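Local coordinates for YceI-like domain protein (Burkholderia cenocepacia BC7, PDB 5IXH), which is a bacterial lipocalin that holds octaprenyl diphosphate in its beta barrel and probably captures antibiotics outside the cell, at residues S84-A89 against Y94-K99; G98-K103 against E107-P112; V111-A116 against I154-V159. One frame throughout, in Å; residues are numbered along the deposited sequence. Where two conformers were deposited one is given.

Interaction 1 (S84-A89 against Y94-K99); sequences SAIAPA and YNVTGK. With OTP ((2E,6E,10E,14E,18E,22E,26E)-3,7,11,15,19,23,27,31-octamethyldotriaconta-2,6,10,14,18,22,26,30-octaenyl trihydrogen diphosphate), chain C.
The beta hairpin of strands 78-90 and 93-102 forms part of the wall of the lipid-binding barrel, and Pro88 faces Tyr94, Ile86 faces Val96 and Ala85 faces Thr97 in antiparallel register. The axes of the two short segments run at 163° with a closest approach of 4.5 Å. Ala87 and Asn95 form a hydrogen-bonded pair with a bond in each direction; Ala87 N to Asn95 O is 2.9 Å and nearly straight. At the other end the regular ladder is broken: Thr97 O accepts from both Ser84 N, at 2.8 Å, and Ala85 N, at a longer 3.3 Å. Two consecutive residues facing one define a classic beta bulge.

The inward face carries the larger apolar side chains. Tyr94 CG stands anti to its carbonyl carbon (chi1 -62°), which lays the ring beside strand 84-89, where Pro88 CA lies 3.6 Å from Tyr94 CD2 and Ile86 CG2 packs on Tyr94 CB at 3.9 Å. Ile86 CG2 and Pro88 CA lie obliquely to the ring. Beyond the contact, Phe35 meets Tyr94 edge-to-face. Val96 CG2 reaches the end of the prenyl chain, 3.8 Å from OTP C4, and the tip of Ile86, CD1, touches terminal C1 of the same chain.

On the opposite face, a water accepts from Asn95 ND2 and donates to Pro88 O, bridging the strands near the turn, while Thr97 OG1 is hydrogen-bonded to Thr110 on the next strand. A bulged antiparallel hairpin with lipid-facing apolar residues on one side and small or polar ones on the other fits the lipocalin-like barrel of the YceI family.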
loop_
_atom_site.group_PDB
_atom_site.type_symbol
_atom_site.label_atom_id
_atom_site.label_comp_id
_atom_site.label_asym_id
_atom_site.label_seq_id
_atom_site.Cartn_x
_atom_site.Cartn_y
_atom_site.Cartn_z
ATOM N N SER A 84 -14.420 0.297 -2.644
ATOM C CA SER A 84 -15.881 0.432 -2.681
ATOM C C SER A 84 -16.392 1.294 -3.839
ATOM O O SER A 84 -17.562 1.211 -4.178
ATOM C CB SER A 84 -16.398 1.006 -1.361
ATOM O OG SER A 84 -15.890 2.325 -1.160
ATOM N N ALA A 85 -15.548 2.141 -4.420
ATOM C CA ALA A 85 -15.972 3.034 -5.491
ATOM C C ALA A 85 -14.784 3.424 -6.349
ATOM O O ALA A 85 -13.646 3.525 -5.868
ATOM C CB ALA A 85 -16.644 4.307 -4.923
ATOM N N ILE A 86 -15.068 3.719 -7.611
ATOM C CA ILE A 86 -14.063 4.157 -8.560
ATOM C C ILE A 86 -14.635 5.344 -9.308
ATOM O O ILE A 86 -15.667 5.224 -9.988
ATOM C CB ILE A 86 -13.667 3.052 -9.564
ATOM C CG1 ILE A 86 -13.077 1.865 -8.818
ATOM C CG2 ILE A 86 -12.670 3.602 -10.606
ATOM C CD1 ILE A 86 -12.747 0.682 -9.716
ATOM N N ALA A 87 -13.998 6.505 -9.199
ATOM C CA ALA A 87 -14.434 7.742 -9.808
ATOM C C ALA A 87 -13.484 8.173 -10.898
ATOM O O ALA A 87 -12.334 8.497 -10.626
ATOM C CB ALA A 87 -14.510 8.847 -8.747
ATOM N N PRO A 88 -13.917 8.153 -12.145
ATOM C CA PRO A 88 -13.005 8.635 -13.192
ATOM C C PRO A 88 -12.547 10.067 -12.924
ATOM O O PRO A 88 -13.365 10.924 -12.516
ATOM C CB PRO A 88 -13.845 8.522 -14.461
ATOM C CG PRO A 88 -14.919 7.514 -14.135
ATOM C CD PRO A 88 -15.214 7.703 -12.674
ATOM N N ALA A 89 -11.262 10.336 -13.125
ATOM C CA ALA A 89 -10.688 11.670 -12.908
ATOM C C ALA A 89 -10.197 12.297 -14.216
ATOM O O ALA A 89 -9.574 13.354 -14.183
ATOM C CB ALA A 89 -9.558 11.596 -11.906
ATOM N N TYR A 94 -8.004 7.564 -12.169
ATOM C CA TYR A 94 -9.202 7.165 -11.450
ATOM C C TYR A 94 -8.959 7.329 -9.975
ATOM O O TYR A 94 -7.946 6.859 -9.465
ATOM C CB TYR A 94 -9.524 5.702 -11.733
ATOM C CG TYR A 94 -9.797 5.492 -13.178
ATOM C CD1 TYR A 94 -8.784 5.209 -14.087
ATOM C CD2 TYR A 94 -11.075 5.667 -13.689
ATOM C CE1 TYR A 94 -9.051 5.089 -15.408
ATOM C CE2 TYR A 94 -11.341 5.538 -14.992
ATOM C CZ TYR A 94 -10.333 5.248 -15.874
ATOM O OH TYR A 94 -10.605 5.128 -17.215
ATOM N N ASN A 95 -9.887 7.944 -9.263
ATOM C CA ASN A 95 -9.813 7.999 -7.813
ATOM C C ASN A 95 -10.506 6.770 -7.258
ATOM O O ASN A 95 -11.701 6.565 -7.465
ATOM C CB ASN A 95 -10.436 9.294 -7.303
ATOM C CG ASN A 95 -9.570 10.486 -7.553
ATOM O OD1 ASN A 95 -8.367 10.469 -7.245
ATOM N ND2 ASN A 95 -10.158 11.535 -8.097
ATOM N N VAL A 96 -9.743 5.900 -6.615
ATOM C CA VAL A 96 -10.235 4.631 -6.111
ATOM C C VAL A 96 -10.376 4.783 -4.613
ATOM O O VAL A 96 -9.385 5.059 -3.892
ATOM C CB VAL A 96 -9.284 3.481 -6.464
ATOM C CG1 VAL A 96 -9.817 2.179 -5.929
ATOM C CG2 VAL A 96 -9.118 3.377 -7.984
ATOM N N THR A 97 -11.584 4.577 -4.126
ATOM C CA THR A 97 -11.881 4.721 -2.709
ATOM C C THR A 97 -12.147 3.355 -2.134
ATOM O O THR A 97 -12.763 2.499 -2.783
ATOM C CB THR A 97 -13.064 5.689 -2.508
ATOM O OG1 THR A 97 -12.637 6.989 -2.968
ATOM C CG2 THR A 97 -13.481 5.813 -1.083
ATOM N N GLY A 98 -11.743 3.182 -0.887
ATOM C CA GLY A 98 -12.030 1.936 -0.186
ATOM C C GLY A 98 -11.513 1.938 1.224
ATOM O O GLY A 98 -11.076 2.959 1.759
ATOM N N LYS A 99 -11.568 0.763 1.846
ATOM C CA LYS A 99 -11.172 0.584 3.235
ATOM C C LYS A 99 -9.770 0.034 3.334
ATOM O O LYS A 99 -9.503 -1.053 2.791
ATOM C CB LYS A 99 -12.142 -0.366 3.917
ATOM C CG LYS A 99 -11.932 -0.397 5.407
ATOM C CD LYS A 99 -12.780 -1.447 6.116
ATOM C CE LYS A 99 -14.236 -1.132 6.030
ATOM N NZ LYS A 99 -14.973 -2.016 6.985
HETATM O O7 OTP C . 19.908 7.261 12.647
HETATM P P2 OTP C . 18.505 6.887 13.080
HETATM O O5 OTP C . 18.498 6.554 14.556
HETATM O O6 OTP C . 17.562 8.042 12.818
HETATM O O4 OTP C . 18.010 5.624 12.256
HETATM P P1 OTP C . 16.738 4.747 12.626
HETATM O O2 OTP C . 17.117 3.699 13.648
HETATM O O3 OTP C . 15.639 5.628 13.179
HETATM O O1 OTP C . 16.254 4.028 11.295
HETATM C C40 OTP C . 14.918 4.130 10.828
HETATM C C39 OTP C . 14.833 3.034 9.770
HETATM C C37 OTP C . 13.731 2.796 9.001
HETATM C C38 OTP C . 13.863 1.646 8.004
HETATM C C36 OTP C . 12.413 3.599 9.104
HETATM C C35 OTP C . 11.240 2.601 9.180
HETATM C C34 OTP C . 9.953 3.172 8.556
HETATM C C32 OTP C . 8.943 2.306 8.202
HETATM C C33 OTP C . 9.082 0.794 8.416
HETATM C C31 OTP C . 7.646 2.856 7.583
HETATM C C30 OTP C . 6.429 2.260 8.322
HETATM C C29 OTP C . 5.525 1.696 7.221
HETATM C C27 OTP C . 4.203 2.045 7.099
HETATM C C28 OTP C . 3.465 3.006 8.033
HETATM C C26 OTP C . 3.456 1.410 5.924
HETATM C C25 OTP C . 2.071 0.906 6.349
HETATM C C24 OTP C . 1.583 0.381 4.993
HETATM C C22 OTP C . 1.253 -0.931 4.796
HETATM C C23 OTP C . 1.299 -1.991 5.901
HETATM C C21 OTP C . 0.797 -1.309 3.388
HETATM C C20 OTP C . -0.730 -1.262 3.434
HETATM C C19 OTP C . -1.181 -1.098 1.978
HETATM C C17 OTP C . -2.169 -1.892 1.434
HETATM C C18 OTP C . -2.856 -2.968 2.278
HETATM C C16 OTP C . -2.628 -1.721 -0.024
HETATM C C15 OTP C . -1.766 -0.714 -0.808
HETATM C C14 OTP C . -2.526 -0.347 -2.092
HETATM C C12 OTP C . -3.500 0.628 -2.068
HETATM C C13 OTP C . -3.868 1.413 -0.804
HETATM C C11 OTP C . -4.264 0.995 -3.349
HETATM C C10 OTP C . -4.314 -0.164 -4.352
HETATM C C9 OTP C . -5.366 0.273 -5.383
HETATM C C7 OTP C . -5.886 -0.609 -6.295
HETATM C C8 OTP C . -5.435 -2.070 -6.320
HETATM C C6 OTP C . -6.942 -0.073 -7.279
HETATM C C5 OTP C . -6.651 -0.559 -8.701
HETATM C C4 OTP C . -7.361 0.455 -9.617
HETATM C C2 OTP C . -8.519 0.201 -10.315
HETATM C C3 OTP C . -9.078 1.334 -11.175
HETATM C C1 OTP C . -9.253 -1.142 -10.272
HETATM O O HOH W 1 -12.495 11.609 -9.584
#

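Interaction 2 (G98-K103 against E107-P112); sequences GKLTIK and ETVTVP. With OTP ((2E,6E,10E,14E,18E,22E,26E)-3,7,11,15,19,23,27,31-octamethyldotriaconta-2,6,10,14,18,22,26,30-octaenyl trihydrogen diphosphate), chain C.
Leu100 and Val109 meet on the inner face of a beta hairpin, strands 93-102 and 105-118, in the wall of the lipocalin-like barrel. Both methyls of Val109 approach the Leu100 side chain: CG2 lies 4.0 Å from Leu100 CB, and CG1 touches both CB and CD2. The two side chains pass at a slant. Leu100 extends with CG anti to the backbone N (chi1 178°), which carries its branched end past Val109 toward the lipid, where CD1 is 3.7 Å from OTP C17. One methyl thus packs on the neighbouring strand and the other on the prenyl chain. Ile102 continues this lining, its CD1 near OTP C24, and Leu128 of strand 121-131 touches both Leu100 and Val109.

On the other face Lys99 and Thr108 form a non-hydrogen-bonded pair. Thr108 CG2 lies 3.8 Å from Gly98 O, whereas Lys99 touches through its base, CG 4.1 Å from Glu107 O, before the chain bends at chi3.

Four main-chain bonds join the hydrogen-bonded pairs Gly98 with Val109 and Leu100 with Glu107. The donors of three of them sit almost in line with the acceptor C=O; Val109 N to Gly98 O, for instance, is 2.9 Å. The pairing is antiparallel throughout, yet the axes of these short segments make 121°, consistent with strong coiling here. Glu107 turns its carboxylate back on its own strand: OE2 accepts from Thr108 N in a bent bond of 3.0 Å, on the anti side of the carboxylate and 17° from its plane.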
loop_
_atom_site.group_PDB
_atom_site.type_symbol
_atom_site.label_atom_id
_atom_site.label_comp_id
_atom_site.label_asym_id
_atom_site.label_seq_id
_atom_site.Cartn_x
_atom_site.Cartn_y
_atom_site.Cartn_z
ATOM N N GLY A 98 -11.743 3.182 -0.887
ATOM C CA GLY A 98 -12.030 1.936 -0.186
ATOM C C GLY A 98 -11.513 1.938 1.224
ATOM O O GLY A 98 -11.076 2.959 1.759
ATOM N N LYS A 99 -11.568 0.763 1.846
ATOM C CA LYS A 99 -11.172 0.584 3.235
ATOM C C LYS A 99 -9.770 0.034 3.334
ATOM O O LYS A 99 -9.503 -1.053 2.791
ATOM C CB LYS A 99 -12.142 -0.366 3.917
ATOM C CG LYS A 99 -11.932 -0.397 5.407
ATOM C CD LYS A 99 -12.780 -1.447 6.116
ATOM C CE LYS A 99 -14.236 -1.132 6.030
ATOM N NZ LYS A 99 -14.973 -2.016 6.985
ATOM N N LEU A 100 -8.898 0.767 3.995
ATOM C CA LEU A 100 -7.512 0.367 4.279
ATOM C C LEU A 100 -7.447 -0.016 5.740
ATOM O O LEU A 100 -7.788 0.789 6.593
ATOM C CB LEU A 100 -6.574 1.534 3.990
ATOM C CG LEU A 100 -5.074 1.322 4.276
ATOM C CD1 LEU A 100 -4.519 0.197 3.424
ATOM C CD2 LEU A 100 -4.304 2.587 4.060
ATOM N N THR A 101 -7.045 -1.264 6.008
ATOM C CA THR A 101 -6.895 -1.762 7.382
ATOM C C THR A 101 -5.441 -2.157 7.588
ATOM O O THR A 101 -4.911 -3.016 6.857
ATOM C CB THR A 101 -7.784 -2.961 7.635
ATOM O OG1 THR A 101 -9.132 -2.621 7.283
ATOM C CG2 THR A 101 -7.742 -3.374 9.100
ATOM N N ILE A 102 -4.807 -1.521 8.569
ATOM C CA ILE A 102 -3.410 -1.777 8.931
ATOM C C ILE A 102 -3.389 -1.883 10.452
ATOM O O ILE A 102 -3.932 -1.043 11.156
ATOM C CB ILE A 102 -2.460 -0.618 8.500
ATOM C CG1 ILE A 102 -2.495 -0.398 6.991
ATOM C CG2 ILE A 102 -1.022 -0.904 8.959
ATOM C CD1 ILE A 102 -1.915 0.912 6.551
ATOM N N LYS A 103 -2.748 -2.941 10.966
ATOM C CA LYS A 103 -2.627 -3.176 12.388
ATOM C C LYS A 103 -4.025 -3.149 13.042
ATOM O O LYS A 103 -4.249 -2.634 14.129
ATOM C CB LYS A 103 -1.642 -2.164 13.004
ATOM C CG LYS A 103 -1.018 -2.557 14.304
ATOM C CD LYS A 103 0.070 -1.569 14.747
ATOM C CE LYS A 103 0.623 -1.892 16.131
ATOM N NZ LYS A 103 1.708 -0.993 16.567
ATOM N N GLU A 107 -9.461 2.692 7.938
ATOM C CA GLU A 107 -9.789 4.029 7.495
ATOM C C GLU A 107 -10.288 3.996 6.060
ATOM O O GLU A 107 -9.849 3.169 5.271
ATOM C CB GLU A 107 -8.589 4.942 7.564
ATOM C CG GLU A 107 -8.992 6.401 7.266
ATOM C CD GLU A 107 -10.078 6.938 8.205
ATOM O OE1 GLU A 107 -9.680 7.416 9.280
ATOM O OE2 GLU A 107 -11.307 6.884 7.895
ATOM N N THR A 108 -11.201 4.883 5.693
ATOM C CA THR A 108 -11.552 5.052 4.300
ATOM C C THR A 108 -10.516 5.977 3.676
ATOM O O THR A 108 -10.212 7.043 4.204
ATOM C CB THR A 108 -12.927 5.682 4.145
ATOM O OG1 THR A 108 -13.914 4.843 4.763
ATOM C CG2 THR A 108 -13.302 5.878 2.699
ATOM N N VAL A 109 -9.971 5.532 2.538
ATOM C CA VAL A 109 -8.939 6.263 1.804
ATOM C C VAL A 109 -9.335 6.390 0.356
ATOM O O VAL A 109 -10.145 5.609 -0.162
ATOM C CB VAL A 109 -7.567 5.578 1.921
ATOM C CG1 VAL A 109 -7.135 5.467 3.378
ATOM C CG2 VAL A 109 -7.571 4.223 1.193
ATOM N N THR A 110 -8.786 7.410 -0.290
ATOM C CA THR A 110 -9.008 7.638 -1.718
ATOM C C THR A 110 -7.648 7.792 -2.370
ATOM O O THR A 110 -6.834 8.595 -1.936
ATOM C CB THR A 110 -9.855 8.883 -1.983
ATOM O OG1 THR A 110 -11.171 8.702 -1.445
ATOM C CG2 THR A 110 -9.977 9.165 -3.484
ATOM N N VAL A 111 -7.378 6.959 -3.362
ATOM C CA VAL A 111 -6.066 6.938 -3.987
ATOM C C VAL A 111 -6.169 7.202 -5.470
ATOM O O VAL A 111 -6.963 6.569 -6.170
ATOM C CB VAL A 111 -5.327 5.628 -3.714
ATOM C CG1 VAL A 111 -6.058 4.482 -4.176
ATOM C CG2 VAL A 111 -3.909 5.628 -4.339
ATOM N N PRO A 112 -5.367 8.141 -5.962
ATOM C CA PRO A 112 -5.352 8.372 -7.399
ATOM C C PRO A 112 -4.551 7.276 -8.095
ATOM O O PRO A 112 -3.396 6.997 -7.715
ATOM C CB PRO A 112 -4.671 9.748 -7.547
ATOM C CG PRO A 112 -4.273 10.174 -6.171
ATOM C CD PRO A 112 -4.395 9.000 -5.259
HETATM O O7 OTP C . 19.908 7.261 12.647
HETATM P P2 OTP C . 18.505 6.887 13.080
HETATM O O5 OTP C . 18.498 6.554 14.556
HETATM O O6 OTP C . 17.562 8.042 12.818
HETATM O O4 OTP C . 18.010 5.624 12.256
HETATM P P1 OTP C . 16.738 4.747 12.626
HETATM O O2 OTP C . 17.117 3.699 13.648
HETATM O O3 OTP C . 15.639 5.628 13.179
HETATM O O1 OTP C . 16.254 4.028 11.295
HETATM C C40 OTP C . 14.918 4.130 10.828
HETATM C C39 OTP C . 14.833 3.034 9.770
HETATM C C37 OTP C . 13.731 2.796 9.001
HETATM C C38 OTP C . 13.863 1.646 8.004
HETATM C C36 OTP C . 12.413 3.599 9.104
HETATM C C35 OTP C . 11.240 2.601 9.180
HETATM C C34 OTP C . 9.953 3.172 8.556
HETATM C C32 OTP C . 8.943 2.306 8.202
HETATM C C33 OTP C . 9.082 0.794 8.416
HETATM C C31 OTP C . 7.646 2.856 7.583
HETATM C C30 OTP C . 6.429 2.260 8.322
HETATM C C29 OTP C . 5.525 1.696 7.221
HETATM C C27 OTP C . 4.203 2.045 7.099
HETATM C C28 OTP C . 3.465 3.006 8.033
HETATM C C26 OTP C . 3.456 1.410 5.924
HETATM C C25 OTP C . 2.071 0.906 6.349
HETATM C C24 OTP C . 1.583 0.381 4.993
HETATM C C22 OTP C . 1.253 -0.931 4.796
HETATM C C23 OTP C . 1.299 -1.991 5.901
HETATM C C21 OTP C . 0.797 -1.309 3.388
HETATM C C20 OTP C . -0.730 -1.262 3.434
HETATM C C19 OTP C . -1.181 -1.098 1.978
HETATM C C17 OTP C . -2.169 -1.892 1.434
HETATM C C18 OTP C . -2.856 -2.968 2.278
HETATM C C16 OTP C . -2.628 -1.721 -0.024
HETATM C C15 OTP C . -1.766 -0.714 -0.808
HETATM C C14 OTP C . -2.526 -0.347 -2.092
HETATM C C12 OTP C . -3.500 0.628 -2.068
HETATM C C13 OTP C . -3.868 1.413 -0.804
HETATM C C11 OTP C . -4.264 0.995 -3.349
HETATM C C10 OTP C . -4.314 -0.164 -4.352
HETATM C C9 OTP C . -5.366 0.273 -5.383
HETATM C C7 OTP C . -5.886 -0.609 -6.295
HETATM C C8 OTP C . -5.435 -2.070 -6.320
HETATM C C6 OTP C . -6.942 -0.073 -7.279
HETATM C C5 OTP C . -6.651 -0.559 -8.701
HETATM C C4 OTP C . -7.361 0.455 -9.617
HETATM C C2 OTP C . -8.519 0.201 -10.315
HETATM C C3 OTP C . -9.078 1.334 -11.175
HETATM C C1 OTP C . -9.253 -1.142 -10.272
#

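Interaction 3 (V111-A116 against I154-V159); sequences VPVTVA and IKFHLV. With OTP ((2E,6E,10E,14E,18E,22E,26E)-3,7,11,15,19,23,27,31-octamethyldotriaconta-2,6,10,14,18,22,26,30-octaenyl trihydrogen diphosphate), chain C.
Val111 and Val113 press against the edge of the Phe156 ring on the inner face of the barrel, over the strand that lies between them, and this small cluster is the whole direct contact. Val111 CG2 lies 3.7 Å from Phe156 CZ, and Val113 CG2 lies 3.9 Å from the same atom; both methyls are in the ring plane. Val111 approaches from the direction opposite to Phe156, Val113 at about a right angle. With CG between backbone N and carbonyl carbon, chi1 53° aims the ring at the valines, and its length bridges backbones whose CA atoms, Val113 to Phe156, are 9.3 Å apart.

One ring face is covered by the lipid: OTP C10 stands 4.0 Å above its centre. Val113 divides its methyls, CG1 touching OTP C4.

Elsewhere residues 111-116 and 154-159 do not touch each other, and the lipid takes up the inner side chains instead, as where Leu158 CD2 comes within 3.4 Å of OTP C8. On the outward side Lys155 makes a salt bridge with Glu23, and His157 ND1 is hydrogen-bonded to Asp125. Strand 121-131 lies between the two in the sheet, paired antiparallel with both 105-118 and 151-160.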
loop_
_atom_site.group_PDB
_atom_site.type_symbol
_atom_site.label_atom_id
_atom_site.label_comp_id
_atom_site.label_asym_id
_atom_site.label_seq_id
_atom_site.Cartn_x
_atom_site.Cartn_y
_atom_site.Cartn_z
ATOM N N VAL A 111 -7.378 6.959 -3.362
ATOM C CA VAL A 111 -6.066 6.938 -3.987
ATOM C C VAL A 111 -6.169 7.202 -5.470
ATOM O O VAL A 111 -6.963 6.569 -6.170
ATOM C CB VAL A 111 -5.327 5.628 -3.714
ATOM C CG1 VAL A 111 -6.058 4.482 -4.176
ATOM C CG2 VAL A 111 -3.909 5.628 -4.339
ATOM N N PRO A 112 -5.367 8.141 -5.962
ATOM C CA PRO A 112 -5.352 8.372 -7.399
ATOM C C PRO A 112 -4.551 7.276 -8.095
ATOM O O PRO A 112 -3.396 6.997 -7.715
ATOM C CB PRO A 112 -4.671 9.748 -7.547
ATOM C CG PRO A 112 -4.273 10.174 -6.171
ATOM C CD PRO A 112 -4.395 9.000 -5.259
ATOM N N VAL A 113 -5.159 6.653 -9.091
ATOM C CA VAL A 113 -4.543 5.526 -9.803
ATOM C C VAL A 113 -4.545 5.813 -11.288
ATOM O O VAL A 113 -5.579 6.193 -11.851
ATOM C CB VAL A 113 -5.328 4.235 -9.583
ATOM C CG1 VAL A 113 -4.714 3.081 -10.328
ATOM C CG2 VAL A 113 -5.401 3.919 -8.081
ATOM N N THR A 114 -3.403 5.606 -11.929
ATOM C CA THR A 114 -3.297 5.726 -13.378
ATOM C C THR A 114 -3.314 4.336 -13.972
ATOM O O THR A 114 -2.593 3.442 -13.495
ATOM C CB THR A 114 -2.022 6.444 -13.754
ATOM O OG1 THR A 114 -2.006 7.736 -13.147
ATOM C CG2 THR A 114 -1.919 6.589 -15.260
ATOM N N VAL A 115 -4.118 4.129 -15.008
ATOM C CA VAL A 115 -4.303 2.816 -15.602
ATOM C C VAL A 115 -3.837 2.827 -17.031
ATOM O O VAL A 115 -4.146 3.754 -17.763
ATOM C CB VAL A 115 -5.786 2.369 -15.535
ATOM C CG1 VAL A 115 -5.985 0.983 -16.146
ATOM C CG2 VAL A 115 -6.289 2.390 -14.104
ATOM N N ALA A 116 -3.094 1.809 -17.451
ATOM C CA ALA A 116 -2.700 1.670 -18.837
ATOM C C ALA A 116 -2.961 0.255 -19.330
ATOM O O ALA A 116 -2.823 -0.699 -18.571
ATOM C CB ALA A 116 -1.234 2.024 -19.029
ATOM N N ILE A 154 2.782 5.152 0.341
ATOM C CA ILE A 154 2.606 3.782 -0.130
ATOM C C ILE A 154 2.549 3.817 -1.655
ATOM O O ILE A 154 1.650 4.413 -2.231
ATOM C CB ILE A 154 1.293 3.164 0.402
ATOM C CG1 ILE A 154 1.278 3.158 1.940
ATOM C CG2 ILE A 154 1.126 1.738 -0.176
ATOM C CD1 ILE A 154 -0.038 2.750 2.551
ATOM N N LYS A 155 3.518 3.206 -2.307
ATOM C CA LYS A 155 3.594 3.216 -3.763
ATOM C C LYS A 155 3.279 1.839 -4.290
ATOM O O LYS A 155 3.715 0.841 -3.742
ATOM C CB LYS A 155 4.996 3.633 -4.210
ATOM C CG LYS A 155 5.490 4.929 -3.602
ATOM C CD LYS A 155 6.557 5.599 -4.466
ATOM C CE LYS A 155 7.657 4.632 -4.900
ATOM N NZ LYS A 155 8.377 4.029 -3.748
ATOM N N PHE A 156 2.518 1.776 -5.369
ATOM C CA PHE A 156 2.222 0.496 -5.966
ATOM C C PHE A 156 2.268 0.556 -7.481
ATOM O O PHE A 156 1.949 1.568 -8.112
ATOM C CB PHE A 156 0.859 -0.007 -5.495
ATOM C CG PHE A 156 -0.244 0.986 -5.698
ATOM C CD1 PHE A 156 -0.958 1.026 -6.880
ATOM C CD2 PHE A 156 -0.540 1.910 -4.709
ATOM C CE1 PHE A 156 -1.977 1.945 -7.050
ATOM C CE2 PHE A 156 -1.545 2.832 -4.876
ATOM C CZ PHE A 156 -2.256 2.857 -6.054
ATOM N N HIS A 157 2.666 -0.583 -8.032
ATOM C CA HIS A 157 2.716 -0.842 -9.459
ATOM C C HIS A 157 2.139 -2.240 -9.611
ATOM O O HIS A 157 2.832 -3.214 -9.319
ATOM C CB HIS A 157 4.161 -0.791 -9.955
ATOM C CG HIS A 157 4.331 -1.174 -11.395
ATOM N ND1 HIS A 157 4.078 -0.302 -12.428
ATOM C CD2 HIS A 157 4.788 -2.315 -11.969
ATOM C CE1 HIS A 157 4.335 -0.898 -13.581
ATOM N NE2 HIS A 157 4.768 -2.121 -13.332
ATOM N N LEU A 158 0.876 -2.356 -10.014
ATOM C CA LEU A 158 0.215 -3.647 -10.155
ATOM C C LEU A 158 0.077 -3.979 -11.621
ATOM O O LEU A 158 -0.441 -3.164 -12.397
ATOM C CB LEU A 158 -1.179 -3.633 -9.529
ATOM C CG LEU A 158 -1.348 -3.505 -8.022
ATOM C CD1 LEU A 158 -0.842 -2.185 -7.527
ATOM C CD2 LEU A 158 -2.819 -3.658 -7.692
ATOM N N VAL A 159 0.528 -5.163 -12.007
ATOM C CA VAL A 159 0.453 -5.634 -13.379
ATOM C C VAL A 159 -0.501 -6.808 -13.410
ATOM O O VAL A 159 -0.301 -7.787 -12.683
ATOM C CB VAL A 159 1.831 -6.087 -13.884
ATOM C CG1 VAL A 159 1.738 -6.591 -15.324
ATOM C CG2 VAL A 159 2.839 -4.964 -13.779
HETATM O O7 OTP C . 19.908 7.261 12.647
HETATM P P2 OTP C . 18.505 6.887 13.080
HETATM O O5 OTP C . 18.498 6.554 14.556
HETATM O O6 OTP C . 17.562 8.042 12.818
HETATM O O4 OTP C . 18.010 5.624 12.256
HETATM P P1 OTP C . 16.738 4.747 12.626
HETATM O O2 OTP C . 17.117 3.699 13.648
HETATM O O3 OTP C . 15.639 5.628 13.179
HETATM O O1 OTP C . 16.254 4.028 11.295
HETATM C C40 OTP C . 14.918 4.130 10.828
HETATM C C39 OTP C . 14.833 3.034 9.770
HETATM C C37 OTP C . 13.731 2.796 9.001
HETATM C C38 OTP C . 13.863 1.646 8.004
HETATM C C36 OTP C . 12.413 3.599 9.104
HETATM C C35 OTP C . 11.240 2.601 9.180
HETATM C C34 OTP C . 9.953 3.172 8.556
HETATM C C32 OTP C . 8.943 2.306 8.202
HETATM C C33 OTP C . 9.082 0.794 8.416
HETATM C C31 OTP C . 7.646 2.856 7.583
HETATM C C30 OTP C . 6.429 2.260 8.322
HETATM C C29 OTP C . 5.525 1.696 7.221
HETATM C C27 OTP C . 4.203 2.045 7.099
HETATM C C28 OTP C . 3.465 3.006 8.033
HETATM C C26 OTP C . 3.456 1.410 5.924
HETATM C C25 OTP C . 2.071 0.906 6.349
HETATM C C24 OTP C . 1.583 0.381 4.993
HETATM C C22 OTP C . 1.253 -0.931 4.796
HETATM C C23 OTP C . 1.299 -1.991 5.901
HETATM C C21 OTP C . 0.797 -1.309 3.388
HETATM C C20 OTP C . -0.730 -1.262 3.434
HETATM C C19 OTP C . -1.181 -1.098 1.978
HETATM C C17 OTP C . -2.169 -1.892 1.434
HETATM C C18 OTP C . -2.856 -2.968 2.278
HETATM C C16 OTP C . -2.628 -1.721 -0.024
HETATM C C15 OTP C . -1.766 -0.714 -0.808
HETATM C C14 OTP C . -2.526 -0.347 -2.092
HETATM C C12 OTP C . -3.500 0.628 -2.068
HETATM C C13 OTP C . -3.868 1.413 -0.804
HETATM C C11 OTP C . -4.264 0.995 -3.349
HETATM C C10 OTP C . -4.314 -0.164 -4.352
HETATM C C9 OTP C . -5.366 0.273 -5.383
HETATM C C7 OTP C . -5.886 -0.609 -6.295
HETATM C C8 OTP C . -5.435 -2.070 -6.320
HETATM C C6 OTP C . -6.942 -0.073 -7.279
HETATM C C5 OTP C . -6.651 -0.559 -8.701
HETATM C C4 OTP C . -7.361 0.455 -9.617
HETATM C C2 OTP C . -8.519 0.201 -10.315
HETATM C C3 OTP C . -9.078 1.334 -11.175
HETATM C C1 OTP C . -9.253 -1.142 -10.272
#

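In the fold
Interactions 1 and 2 are successive hairpins that share strand 93-102, with Gly98 and Lys99 in both; interaction 3 takes up strand 105-118 from interaction 2 at Val111 and Pro112. The first two are partly buried and rest on main-chain ladders, with one face toward the lipid and the other largely exposed. The third is wholly buried, has no hydrogen bonds and joins non-adjacent strands through side chains alone. Interactions 1 and 3 meet through probable main-chain hydrogen bonds and through Val96 CG2 packing on Val113 CG2, 3.8 Å apart, beside the tail end of the lipid, while interaction 2 lines a middle part of its chain.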